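Local coordinates for DUF1987 domain-containing protein (Pseudomonas aeruginosa, PDB 6K4F) that probably serves as the regulatory phosphoprotein of the SiaABC threonine phosphorylation pathway, which controls biofilm formation in response to carbon availability, at residues S27-S32 / D62-Y67; Q12-I17 / S32-S37; Q56-L61 / G90-L95. One frame throughout, in Å; residues are numbered along the deposited sequence.

Contact 1: S27-S32 / D62-Y67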
ATOM      1  N   SER A  27       3.294  -3.524   4.479  1.00 25.86           N
ATOM      2  CA  SER A  27       2.067  -4.051   5.064  1.00 27.23           C
ATOM      3  C   SER A  27       1.292  -2.931   5.741  1.00 30.98           C
ATOM      4  O   SER A  27       1.892  -2.042   6.353  1.00 27.96           O
ATOM      5  CB  SER A  27       2.379  -5.147   6.103  1.00 29.18           C
ATOM      6  OG  SER A  27       3.120  -6.211   5.504  1.00 37.34           O
ATOM      7  N   MET A  28      -0.043  -2.982   5.643  1.00 27.35           N
ATOM      8  CA  MET A  28      -0.915  -2.041   6.345  1.00 27.23           C
ATOM      9  C   MET A  28      -2.156  -2.735   6.883  1.00 31.39           C
ATOM     10  O   MET A  28      -2.774  -3.539   6.183  1.00 31.75           O
ATOM     11  CB  MET A  28      -1.380  -0.907   5.439  1.00 27.81           C
ATOM     12  CG  MET A  28      -0.305  -0.288   4.641  1.00 29.78           C
ATOM     13  SD  MET A  28      -0.972   1.112   3.729  1.00 32.44           S
ATOM     14  CE  MET A  28       0.346   1.344   2.553  1.00 32.11           C
ATOM     15  N   GLN A  29      -2.565  -2.362   8.097  1.00 29.91           N
ATOM     16  CA  GLN A  29      -3.737  -2.948   8.734  1.00 30.87           C
ATOM     17  C   GLN A  29      -4.541  -1.860   9.419  1.00 32.73           C
ATOM     18  O   GLN A  29      -3.969  -1.038  10.140  1.00 34.34           O
ATOM     19  CB  GLN A  29      -3.343  -4.011   9.768  1.00 31.75           C
ATOM     20  CG  GLN A  29      -2.334  -5.028   9.278  1.00 36.19           C
ATOM     21  CD  GLN A  29      -0.892  -4.608   9.521  1.00 42.59           C
ATOM     22  OE1 GLN A  29      -0.575  -3.957  10.519  1.00 43.37           O
ATOM     23  NE2 GLN A  29      -0.007  -5.010   8.623  1.00 38.63           N
ATOM     24  N   GLY A  30      -5.856  -1.876   9.225  1.00 28.21           N
ATOM     25  CA  GLY A  30      -6.785  -1.067   9.997  1.00 30.81           C
ATOM     26  C   GLY A  30      -7.554  -0.083   9.139  1.00 34.62           C
ATOM     27  O   GLY A  30      -7.610  -0.183   7.909  1.00 35.94           O
ATOM     28  N   ASP A  31      -8.174   0.878   9.809  1.00 33.42           N
ATOM     29  CA  ASP A  31      -8.835   1.956   9.093  1.00 35.68           C
ATOM     30  C   ASP A  31      -7.908   3.124   8.884  1.00 34.24           C
ATOM     31  O   ASP A  31      -6.892   3.290   9.560  1.00 30.00           O
ATOM     32  CB  ASP A  31     -10.005   2.528   9.831  1.00 55.35           C
ATOM     33  CG  ASP A  31     -11.041   1.576  10.040  1.00 63.85           C
ATOM     34  OD1 ASP A  31     -11.249   1.408  11.223  1.00 63.63           O
ATOM     35  OD2 ASP A  31     -11.695   1.024   9.113  1.00 67.92           O
ATOM     36  N   SER A  32      -8.331   3.999   7.989  1.00 30.09           N
ATOM     37  CA  SER A  32      -7.573   5.203   7.695  1.00 28.86           C
ATOM     38  C   SER A  32      -8.620   6.288   7.453  1.00 34.05           C
ATOM     39  O   SER A  32      -9.154   6.420   6.350  1.00 33.52           O
ATOM     40  CB  SER A  32      -6.662   4.969   6.495  1.00 32.41           C
ATOM     41  OG  SER A  32      -5.752   6.026   6.312  1.00 33.31           O
ATOM     42  N   ASP A  62       1.057  -6.025   1.284  1.00 28.65           N
ATOM     43  CA  ASP A  62       0.064  -6.872   1.953  1.00 30.03           C
ATOM     44  C   ASP A  62      -0.876  -5.986   2.763  1.00 32.27           C
ATOM     45  O   ASP A  62      -0.499  -5.467   3.821  1.00 29.86           O
ATOM     46  CB  ASP A  62       0.723  -7.916   2.842  1.00 36.68           C
ATOM     47  CG  ASP A  62      -0.231  -9.030   3.215  1.00 54.98           C
ATOM     48  OD1 ASP A  62      -0.403  -9.967   2.405  1.00 56.91           O
ATOM     49  OD2 ASP A  62      -0.830  -8.957   4.310  1.00 63.05           O
ATOM     50  N   LEU A  63      -2.099  -5.829   2.275  1.00 26.82           N
ATOM     51  CA  LEU A  63      -3.037  -4.857   2.811  1.00 25.70           C
ATOM     52  C   LEU A  63      -4.193  -5.539   3.532  1.00 28.76           C
ATOM     53  O   LEU A  63      -4.816  -6.471   3.004  1.00 32.21           O
ATOM     54  CB  LEU A  63      -3.556  -3.953   1.700  1.00 24.82           C
ATOM     55  CG  LEU A  63      -2.489  -3.201   0.901  1.00 25.86           C
ATOM     56  CD1 LEU A  63      -3.156  -2.291  -0.142  1.00 28.95           C
ATOM     57  CD2 LEU A  63      -1.567  -2.393   1.826  1.00 29.16           C
ATOM     58  N   ARG A  64      -4.465  -5.073   4.746  1.00 26.69           N
ATOM     59  CA  ARG A  64      -5.626  -5.454   5.536  1.00 28.72           C
ATOM     60  C   ARG A  64      -6.345  -4.204   5.985  1.00 33.44           C
ATOM     61  O   ARG A  64      -6.603  -3.984   7.174  1.00 31.57           O
ATOM     62  CB  ARG A  64      -5.233  -6.313   6.733  1.00 28.49           C
ATOM     63  CG  ARG A  64      -4.515  -7.589   6.328  1.00 35.29           C
ATOM     64  CD  ARG A  64      -4.094  -8.408   7.529  1.00 44.64           C
ATOM     65  NE  ARG A  64      -4.199  -9.835   7.238  1.00 61.92           N
ATOM     66  CZ  ARG A  64      -3.204 -10.576   6.768  1.00 71.82           C
ATOM     67  NH1 ARG A  64      -2.016 -10.027   6.538  1.00 73.01           N
ATOM     68  NH2 ARG A  64      -3.398 -11.867   6.532  1.00 73.00           N
ATOM     69  N   LEU A  65      -6.656  -3.353   5.007  1.00 31.33           N
ATOM     70  CA  LEU A  65      -7.290  -2.074   5.256  1.00 31.09           C
ATOM     71  C   LEU A  65      -8.793  -2.253   5.313  1.00 42.73           C
ATOM     72  O   LEU A  65      -9.364  -3.042   4.554  1.00 44.07           O
ATOM     73  CB  LEU A  65      -6.928  -1.072   4.160  1.00 29.37           C
ATOM     74  CG  LEU A  65      -5.436  -0.732   4.079  1.00 28.10           C
ATOM     75  CD1 LEU A  65      -5.108   0.030   2.818  1.00 31.35           C
ATOM     76  CD2 LEU A  65      -4.989   0.057   5.305  1.00 29.25           C
ATOM     77  N   LEU A  66      -9.425  -1.510   6.216  1.00 38.71           N
ATOM     78  CA  LEU A  66     -10.872  -1.498   6.343  1.00 41.62           C
ATOM     79  C   LEU A  66     -11.397  -0.201   5.739  1.00 42.17           C
ATOM     80  O   LEU A  66     -11.270   0.007   4.532  1.00 46.92           O
ATOM     81  CB  LEU A  66     -11.279  -1.651   7.807  1.00 41.56           C
ATOM     82  CG  LEU A  66     -10.667  -2.825   8.573  1.00 45.34           C
ATOM     83  CD1 LEU A  66     -11.037  -2.747  10.045  1.00 50.09           C
ATOM     84  CD2 LEU A  66     -11.085  -4.172   7.999  1.00 46.70           C
ATOM     85  N   TYR A  67     -11.946   0.690   6.554  1.00 44.14           N
ATOM     86  CA  TYR A  67     -12.454   1.950   6.028  1.00 46.52           C
ATOM     87  C   TYR A  67     -11.308   2.851   5.568  1.00 45.42           C
ATOM     88  O   TYR A  67     -10.273   2.955   6.232  1.00 46.96           O
ATOM     89  CB  TYR A  67     -13.288   2.669   7.088  1.00 52.22           C
ATOM     90  CG  TYR A  67     -13.917   3.938   6.581  1.00 60.77           C
ATOM     91  CD1 TYR A  67     -14.955   3.895   5.662  1.00 66.02           C
ATOM     92  CD2 TYR A  67     -13.470   5.178   7.009  1.00 63.21           C
ATOM     93  CE1 TYR A  67     -15.536   5.055   5.186  1.00 73.71           C
ATOM     94  CE2 TYR A  67     -14.045   6.347   6.539  1.00 66.59           C
ATOM     95  CZ  TYR A  67     -15.075   6.281   5.630  1.00 73.18           C
ATOM     96  OH  TYR A  67     -15.647   7.443   5.160  1.00 81.77           O
TER
HETATM   97  O   HOH W   1      -1.103  -6.676   6.485  1.00 36.62           O

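Contact 2: Q12-I17 / S32-S37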
ATOM      1  N   GLN A  12      -6.764   4.605  16.472  1.00 32.71           N
ATOM      2  CA  GLN A  12      -8.180   4.467  16.164  1.00 37.46           C
ATOM      3  C   GLN A  12      -8.473   4.890  14.727  1.00 36.96           C
ATOM      4  O   GLN A  12      -9.221   4.210  14.011  1.00 37.64           O
ATOM      5  CB  GLN A  12      -9.018   5.276  17.152  1.00 39.21           C
ATOM      6  CG  GLN A  12     -10.509   5.005  17.007  1.00 44.52           C
ATOM      7  CD  GLN A  12     -11.369   5.979  17.780  1.00 46.36           C
ATOM      8  OE1 GLN A  12     -10.883   6.722  18.637  1.00 49.02           O
ATOM      9  NE2 GLN A  12     -12.660   5.980  17.484  1.00 49.40           N
ATOM     10  N   SER A  13      -7.850   5.974  14.267  1.00 34.35           N
ATOM     11  CA  SER A  13      -8.168   6.548  12.967  1.00 34.89           C
ATOM     12  C   SER A  13      -7.079   6.355  11.913  1.00 34.69           C
ATOM     13  O   SER A  13      -7.263   6.793  10.772  1.00 37.08           O
ATOM     14  CB  SER A  13      -8.460   8.044  13.126  1.00 34.61           C
ATOM     15  OG  SER A  13      -7.320   8.712  13.624  1.00 36.04           O
ATOM     16  N   THR A  14      -5.947   5.737  12.250  1.00 27.69           N
ATOM     17  CA  THR A  14      -4.873   5.602  11.278  1.00 27.61           C
ATOM     18  C   THR A  14      -4.334   4.178  11.288  1.00 30.56           C
ATOM     19  O   THR A  14      -4.270   3.544  12.349  1.00 27.52           O
ATOM     20  CB  THR A  14      -3.724   6.592  11.539  1.00 35.68           C
ATOM     21  OG1 THR A  14      -3.230   6.442  12.876  1.00 35.61           O
ATOM     22  CG2 THR A  14      -4.214   8.019  11.332  1.00 36.95           C
ATOM     23  N   PRO A  15      -3.974   3.644  10.125  1.00 31.23           N
ATOM     24  CA  PRO A  15      -3.561   2.238  10.057  1.00 31.55           C
ATOM     25  C   PRO A  15      -2.161   2.014  10.593  1.00 31.72           C
ATOM     26  O   PRO A  15      -1.294   2.892  10.555  1.00 26.97           O
ATOM     27  CB  PRO A  15      -3.608   1.932   8.556  1.00 28.32           C
ATOM     28  CG  PRO A  15      -3.320   3.228   7.922  1.00 30.85           C
ATOM     29  CD  PRO A  15      -3.980   4.273   8.794  1.00 31.89           C
ATOM     30  N   ALA A  16      -1.948   0.799  11.088  1.00 26.90           N
ATOM     31  CA  ALA A  16      -0.597   0.349  11.362  1.00 28.26           C
ATOM     32  C   ALA A  16       0.089   0.032  10.035  1.00 28.25           C
ATOM     33  O   ALA A  16      -0.490  -0.641   9.173  1.00 28.90           O
ATOM     34  CB  ALA A  16      -0.628  -0.880  12.279  1.00 28.42           C
ATOM     35  N   ILE A  17       1.300   0.553   9.848  1.00 22.58           N
ATOM     36  CA  ILE A  17       2.054   0.391   8.606  1.00 24.13           C
ATOM     37  C   ILE A  17       3.444  -0.126   8.942  1.00 29.66           C
ATOM     38  O   ILE A  17       4.127   0.432   9.811  1.00 27.80           O
ATOM     39  CB  ILE A  17       2.156   1.710   7.814  1.00 27.57           C
ATOM     40  CG1 ILE A  17       0.768   2.257   7.504  1.00 28.03           C
ATOM     41  CG2 ILE A  17       2.998   1.517   6.556  1.00 26.25           C
ATOM     42  CD1 ILE A  17       0.786   3.690   6.922  1.00 30.80           C
ATOM     43  N   SER A  32      -8.331   3.999   7.989  1.00 30.09           N
ATOM     44  CA  SER A  32      -7.573   5.203   7.695  1.00 28.86           C
ATOM     45  C   SER A  32      -8.620   6.288   7.453  1.00 34.05           C
ATOM     46  O   SER A  32      -9.154   6.420   6.350  1.00 33.52           O
ATOM     47  CB  SER A  32      -6.662   4.969   6.495  1.00 32.41           C
ATOM     48  OG  SER A  32      -5.752   6.026   6.312  1.00 33.31           O
ATOM     49  N   TYR A  33      -8.940   7.045   8.498  1.00 37.15           N
ATOM     50  CA  TYR A  33      -9.672   8.301   8.339  1.00 37.02           C
ATOM     51  C   TYR A  33      -8.974   9.411   9.116  1.00 39.33           C
ATOM     52  O   TYR A  33      -9.566  10.039   9.998  1.00 46.55           O
ATOM     53  CB  TYR A  33     -11.139   8.150   8.749  1.00 33.56           C
ATOM     54  CG  TYR A  33     -11.431   7.418  10.037  1.00 35.53           C
ATOM     55  CD1 TYR A  33     -11.465   6.033  10.081  1.00 39.35           C
ATOM     56  CD2 TYR A  33     -11.724   8.119  11.200  1.00 38.98           C
ATOM     57  CE1 TYR A  33     -11.756   5.361  11.262  1.00 44.51           C
ATOM     58  CE2 TYR A  33     -12.022   7.462  12.378  1.00 39.87           C
ATOM     59  CZ  TYR A  33     -12.036   6.087  12.406  1.00 40.63           C
ATOM     60  OH  TYR A  33     -12.331   5.443  13.581  1.00 41.42           O
ATOM     61  N   PRO A  34      -7.706   9.686   8.805  1.00 36.85           N
ATOM     62  CA  PRO A  34      -7.015  10.783   9.475  1.00 36.29           C
ATOM     63  C   PRO A  34      -7.511  12.122   8.964  1.00 43.87           C
ATOM     64  O   PRO A  34      -8.102  12.227   7.888  1.00 37.02           O
ATOM     65  CB  PRO A  34      -5.551  10.561   9.100  1.00 36.53           C
ATOM     66  CG  PRO A  34      -5.600   9.935   7.795  1.00 39.60           C
ATOM     67  CD  PRO A  34      -6.848   9.082   7.765  1.00 36.44           C
ATOM     68  N   GLU A  35      -7.262  13.153   9.771  1.00 52.54           N
ATOM     69  CA  GLU A  35      -7.550  14.516   9.340  1.00 59.86           C
ATOM     70  C   GLU A  35      -6.580  14.962   8.256  1.00 54.23           C
ATOM     71  O   GLU A  35      -6.976  15.622   7.290  1.00 56.25           O
ATOM     72  CB  GLU A  35      -7.493  15.466  10.535  1.00 71.01           C
ATOM     73  CG  GLU A  35      -6.218  15.341  11.360  1.00 79.24           C
ATOM     74  CD  GLU A  35      -6.459  15.548  12.841  1.00 87.12           C
ATOM     75  OE1 GLU A  35      -5.723  14.948  13.654  1.00 90.46           O
ATOM     76  OE2 GLU A  35      -7.385  16.310  13.194  1.00 92.03           O
ATOM     77  N   ASN A  36      -5.315  14.585   8.380  1.00 49.19           N
ATOM     78  CA  ASN A  36      -4.275  14.971   7.432  1.00 46.66           C
ATOM     79  C   ASN A  36      -3.656  13.690   6.880  1.00 36.83           C
ATOM     80  O   ASN A  36      -2.763  13.107   7.504  1.00 41.72           O
ATOM     81  CB  ASN A  36      -3.238  15.863   8.116  1.00 46.01           C
ATOM     82  CG  ASN A  36      -2.317  16.549   7.133  1.00 47.79           C
ATOM     83  OD1 ASN A  36      -1.984  16.001   6.081  1.00 46.35           O
ATOM     84  ND2 ASN A  36      -1.895  17.764   7.472  1.00 49.12           N
ATOM     85  N   SER A  37      -4.123  13.247   5.710  1.00 35.30           N
ATOM     86  CA  SER A  37      -3.622  11.985   5.177  1.00 38.54           C
ATOM     87  C   SER A  37      -2.230  12.116   4.579  1.00 34.08           C
ATOM     88  O   SER A  37      -1.453  11.157   4.630  1.00 40.30           O
ATOM     89  CB  SER A  37      -4.582  11.412   4.130  1.00 47.29           C
ATOM     90  OG  SER A  37      -5.760  10.915   4.742  1.00 55.11           O
TER
HETATM   91  O   HOH W   2     -11.657   2.847  14.153  1.00 45.60           O

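Contact 3: Q56-L61 / G90-L95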
ATOM      1  N   GLN A  56      16.981  -3.237  -6.922  1.00 60.86           N
ATOM      2  CA  GLN A  56      16.178  -3.909  -7.936  1.00 64.31           C
ATOM      3  C   GLN A  56      15.309  -5.025  -7.365  1.00 56.99           C
ATOM      4  O   GLN A  56      14.662  -5.747  -8.135  1.00 59.42           O
ATOM      5  CB  GLN A  56      17.092  -4.472  -9.029  1.00 75.12           C
ATOM      6  CG  GLN A  56      17.231  -3.594 -10.262  1.00 85.45           C
ATOM      7  CD  GLN A  56      15.894  -3.172 -10.836  1.00 96.19           C
ATOM      8  OE1 GLN A  56      15.676  -1.995 -11.126  1.00102.37           O
ATOM      9  NE2 GLN A  56      14.988  -4.131 -11.006  1.00 97.75           N
ATOM     10  N   ARG A  57      15.271  -5.184  -6.044  1.00 49.27           N
ATOM     11  CA  ARG A  57      14.569  -6.296  -5.432  1.00 47.05           C
ATOM     12  C   ARG A  57      13.054  -6.127  -5.572  1.00 44.79           C
ATOM     13  O   ARG A  57      12.558  -5.016  -5.774  1.00 45.18           O
ATOM     14  CB  ARG A  57      14.959  -6.419  -3.960  1.00 48.48           C
ATOM     15  CG  ARG A  57      16.332  -7.038  -3.748  1.00 56.64           C
ATOM     16  CD  ARG A  57      16.679  -7.160  -2.274  1.00 61.23           C
ATOM     17  NE  ARG A  57      16.696  -5.861  -1.606  1.00 63.54           N
ATOM     18  CZ  ARG A  57      15.880  -5.527  -0.613  1.00 62.69           C
ATOM     19  NH1 ARG A  57      14.984  -6.401  -0.178  1.00 65.86           N
ATOM     20  NH2 ARG A  57      15.957  -4.325  -0.058  1.00 59.10           N
ATOM     21  N   PRO A  58      12.300  -7.220  -5.487  1.00 49.35           N
ATOM     22  CA  PRO A  58      10.841  -7.110  -5.604  1.00 45.32           C
ATOM     23  C   PRO A  58      10.224  -6.446  -4.381  1.00 41.63           C
ATOM     24  O   PRO A  58      10.741  -6.535  -3.263  1.00 37.64           O
ATOM     25  CB  PRO A  58      10.382  -8.567  -5.734  1.00 44.45           C
ATOM     26  CG  PRO A  58      11.619  -9.330  -6.126  1.00 46.95           C
ATOM     27  CD  PRO A  58      12.738  -8.626  -5.452  1.00 44.31           C
ATOM     28  N   LEU A  59       9.108  -5.760  -4.611  1.00 35.34           N
ATOM     29  CA  LEU A  59       8.320  -5.152  -3.543  1.00 33.57           C
ATOM     30  C   LEU A  59       6.934  -5.783  -3.527  1.00 35.76           C
ATOM     31  O   LEU A  59       6.285  -5.907  -4.577  1.00 37.66           O
ATOM     32  CB  LEU A  59       8.218  -3.634  -3.729  1.00 32.71           C
ATOM     33  CG  LEU A  59       7.457  -2.865  -2.633  1.00 36.38           C
ATOM     34  CD1 LEU A  59       8.055  -3.118  -1.248  1.00 32.62           C
ATOM     35  CD2 LEU A  59       7.408  -1.364  -2.931  1.00 38.65           C
ATOM     36  N   GLU A  60       6.494  -6.208  -2.348  1.00 30.29           N
ATOM     37  CA  GLU A  60       5.186  -6.825  -2.157  1.00 35.55           C
ATOM     38  C   GLU A  60       4.373  -5.981  -1.192  1.00 32.60           C
ATOM     39  O   GLU A  60       4.883  -5.594  -0.135  1.00 30.56           O
ATOM     40  CB  GLU A  60       5.315  -8.237  -1.585  1.00 43.55           C
ATOM     41  CG  GLU A  60       5.660  -9.316  -2.574  1.00 64.24           C
ATOM     42  CD  GLU A  60       4.961 -10.617  -2.237  1.00 77.50           C
ATOM     43  OE1 GLU A  60       5.029 -11.039  -1.064  1.00 84.90           O
ATOM     44  OE2 GLU A  60       4.330 -11.209  -3.137  1.00 81.72           O
ATOM     45  N   LEU A  61       3.115  -5.701  -1.534  1.00 25.56           N
ATOM     46  CA  LEU A  61       2.203  -5.020  -0.615  1.00 26.85           C
ATOM     47  C   LEU A  61       1.216  -6.028  -0.042  1.00 32.77           C
ATOM     48  O   LEU A  61       0.597  -6.790  -0.795  1.00 30.88           O
ATOM     49  CB  LEU A  61       1.445  -3.879  -1.311  1.00 30.18           C
ATOM     50  CG  LEU A  61       2.049  -2.489  -1.101  1.00 31.90           C
ATOM     51  CD1 LEU A  61       3.370  -2.426  -1.819  1.00 34.65           C
ATOM     52  CD2 LEU A  61       1.102  -1.417  -1.616  1.00 31.75           C
ATOM     53  N   GLY A  90       9.730  -2.880 -15.527  1.00 51.98           N
ATOM     54  CA  GLY A  90      10.286  -4.197 -15.296  1.00 57.21           C
ATOM     55  C   GLY A  90      10.516  -4.574 -13.849  1.00 55.50           C
ATOM     56  O   GLY A  90      11.058  -5.654 -13.591  1.00 56.54           O
ATOM     57  N   ARG A  91      10.119  -3.736 -12.900  1.00 48.58           N
ATOM     58  CA  ARG A  91      10.286  -4.074 -11.488  1.00 46.78           C
ATOM     59  C   ARG A  91       9.244  -5.107 -11.078  1.00 44.86           C
ATOM     60  O   ARG A  91       8.056  -4.913 -11.347  1.00 45.85           O
ATOM     61  CB  ARG A  91      10.145  -2.822 -10.617  1.00 48.16           C
ATOM     62  CG  ARG A  91      10.557  -3.012  -9.165  1.00 50.52           C
ATOM     63  CD  ARG A  91      12.041  -3.296  -9.077  1.00 55.46           C
ATOM     64  NE  ARG A  91      12.532  -3.274  -7.707  1.00 52.88           N
ATOM     65  CZ  ARG A  91      13.156  -2.241  -7.158  1.00 53.85           C
ATOM     66  NH1 ARG A  91      13.369  -1.136  -7.862  1.00 50.78           N
ATOM     67  NH2 ARG A  91      13.571  -2.316  -5.901  1.00 55.39           N
ATOM     68  N   PRO A  92       9.643  -6.211 -10.441  1.00 39.56           N
ATOM     69  CA  PRO A  92       8.647  -7.148  -9.891  1.00 42.19           C
ATOM     70  C   PRO A  92       7.897  -6.501  -8.733  1.00 43.95           C
ATOM     71  O   PRO A  92       8.495  -6.114  -7.726  1.00 42.52           O
ATOM     72  CB  PRO A  92       9.493  -8.340  -9.427  1.00 43.43           C
ATOM     73  CG  PRO A  92      10.831  -8.178 -10.123  1.00 45.40           C
ATOM     74  CD  PRO A  92      11.020  -6.696 -10.261  1.00 43.76           C
ATOM     75  N   VAL A  93       6.581  -6.361  -8.892  1.00 34.31           N
ATOM     76  CA  VAL A  93       5.715  -5.782  -7.872  1.00 33.41           C
ATOM     77  C   VAL A  93       4.478  -6.665  -7.758  1.00 33.04           C
ATOM     78  O   VAL A  93       3.984  -7.179  -8.766  1.00 33.00           O
ATOM     79  CB  VAL A  93       5.318  -4.332  -8.222  1.00 39.25           C
ATOM     80  CG1 VAL A  93       4.318  -3.793  -7.210  1.00 38.99           C
ATOM     81  CG2 VAL A  93       6.562  -3.412  -8.260  1.00 41.73           C
ATOM     82  N   SER A  94       3.985  -6.857  -6.537  1.00 28.00           N
ATOM     83  CA  SER A  94       2.760  -7.625  -6.371  1.00 32.75           C
ATOM     84  C   SER A  94       2.016  -7.151  -5.136  1.00 34.23           C
ATOM     85  O   SER A  94       2.607  -6.588  -4.203  1.00 34.73           O
ATOM     86  CB  SER A  94       3.048  -9.129  -6.278  1.00 37.16           C
ATOM     87  OG  SER A  94       3.864  -9.399  -5.164  1.00 48.46           O
ATOM     88  N   LEU A  95       0.707  -7.372  -5.137  1.00 29.57           N
ATOM     89  CA  LEU A  95      -0.129  -6.872  -4.053  1.00 28.69           C
ATOM     90  C   LEU A  95      -1.172  -7.907  -3.669  1.00 31.23           C
ATOM     91  O   LEU A  95      -1.762  -8.567  -4.536  1.00 30.10           O
ATOM     92  CB  LEU A  95      -0.813  -5.552  -4.454  1.00 29.19           C
ATOM     93  CG  LEU A  95      -1.657  -4.811  -3.415  1.00 33.40           C
ATOM     94  CD1 LEU A  95      -1.597  -3.312  -3.686  1.00 32.94           C
ATOM     95  CD2 LEU A  95      -3.109  -5.290  -3.431  1.00 30.15           C
TER
HETATM   96  O   HOH W   3       6.235  -9.140  -5.595  1.00 53.91           O

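Contact 1: S27-S32 / D62-Y67
M28 CG is anti to its own carbonyl carbon (chi1 -47°), which puts it 3.7 Å from L63 CD2; the chain beyond is extended and lies beside L63, pointing the same way. D31 CG takes up the equivalent position (chi1 -63°), and its carboxylate comes to the backbone of Y67. L65 CD2 packs on M28 CB. M76 and I79 of helix 70-88 cover this apolar face.

The backbones run parallel, with 21° between the axes of 27-29 and 62-67. M28 N donates to D62 O, R64 N to M28 O, G30 N to R64 O and L66 N to G30 O, so both strands give and take in turn. Strands 25-29 and 59-68 are parallel neighbours joined through helix 37-53, a beta-alpha-beta unit in the middle of a mixed sheet.

The other face, bearing S27, Q29, D62 and R64, is polar. R64 NH1 makes a salt bridge to D62 OD2 at 2.7 Å, while D62 OD1 is held by R96 and H98. A water accepts from Q29 NE2 at 2.9 Å and donates to D62 O at 3.0 Å; it lies in the plane of the R64 guanidinium, though its bond to NH1 is weak. Q29 NE2 also donates to Q18.

At G30 the chain turns a corner, and the pairing passes to a side chain. D31 OD2 accepts from Y67 N at 2.6 Å through its anti lone pair, and S32 N then returns to Y67 O at 2.8 Å.

Contact 2: Q12-I17 / S32-S37
The Y33 ring lies against S13, whose CA sits 4.0 Å from the ring centroid, almost on the ring normal, in a CH-pi contact over one face. S13 CB adds a touch of 3.7 Å to Y33 CE2. Y33 CG occupies the crowded position between its backbone N and carbonyl carbon (chi1 45°). Close by, Y33 N donates to S13 O at 2.8 Å, a backbone hydrogen bond.

The inner half is closely packed: T14 CG2 meets P34 CB at 3.6 Å, and P15 CD lies 3.5 Å from S32 OG, a hydroxyl that is hydrogen-bonded to S72. L40 of helix 37-53 packs on T14 and P15, and F41 on S32. Here the loop entering strand 16-20 meets the connection from strand 31-32 to helix 37-53, the first part of the crossover to strand 59-68. N36 is the N-cap of that helix, its OD1 accepting from E39 N.

Toward the exposed Q12 the fit loosens and water takes over. One molecule donates to Q12 O at 2.8 Å and accepts from Y33 OH at 2.7 Å, and Q12 CG comes no nearer than 3.9 Å to Y33 OH.

Contact 3: Q56-L61 / G90-L95
Strands 59-61 and 93-95 run parallel, their axes 4.7 Å apart and 13° from alignment, with L59 opposite V93, E60 opposite S94 and L61 opposite L95; L59 N donates to P92 O, S94 N to L59 O and L61 N to S94 O. They are the two strands of the beta-alpha-beta unit joined by helix 70-88. L83 of that helix packs on L59, L61 and V93, the apolar face on which L61 CB also meets L95 CG at 3.9 Å.

On the other face, which bears E60 and S94, E60 OE2 stands 2.8 Å from S94 OG, while E60 OE1 forms salt bridges with R25 and R96. Just before the strands, P58 CB touches P92 CB at 3.8 Å.

The R91 chain is bent at chi2 (65°), which turns CD aside; the guanidinium edge meets the R57 carbonyl. NE and NH2 both donate to R57 O, at 2.6 Å and 2.9 Å, in a side-on grip within the guanidinium plane; NH2 meets a lone pair, whereas NE comes from above the carbonyl plane. Q56 CA lies over the centre of the group, 3.5 Å above its plane. NH1 donates to L52 O near the C-terminal end of helix 37-53. The buried cation is therefore held by main-chain carbonyls, and the negative end of the helix dipole probably helps to stabilise its charge.

Contacts 1 and 3 are strand pairs of one mixed sheet, and contact 2 joins the loops beside strands 16-20 and 31-32. Contact 3 takes the start of strand 59-68 and contact 1 its later part; their centres are about 19 Å apart, and they touch where L63 meets L95. The centres of contacts 1 and 2 are about 10 Å apart; they share S32 and abut through strands 16-20 and 25-29, but the centres of contacts 2 and 3 are about 25 Å apart. Along the chain the segments of contact 1 alternate with those of both others, whereas contact 2 closes before contact 3 opens. Contacts 1 and 3 tie three neighbouring strands side by side, and contact 2 fastens the loops at one end.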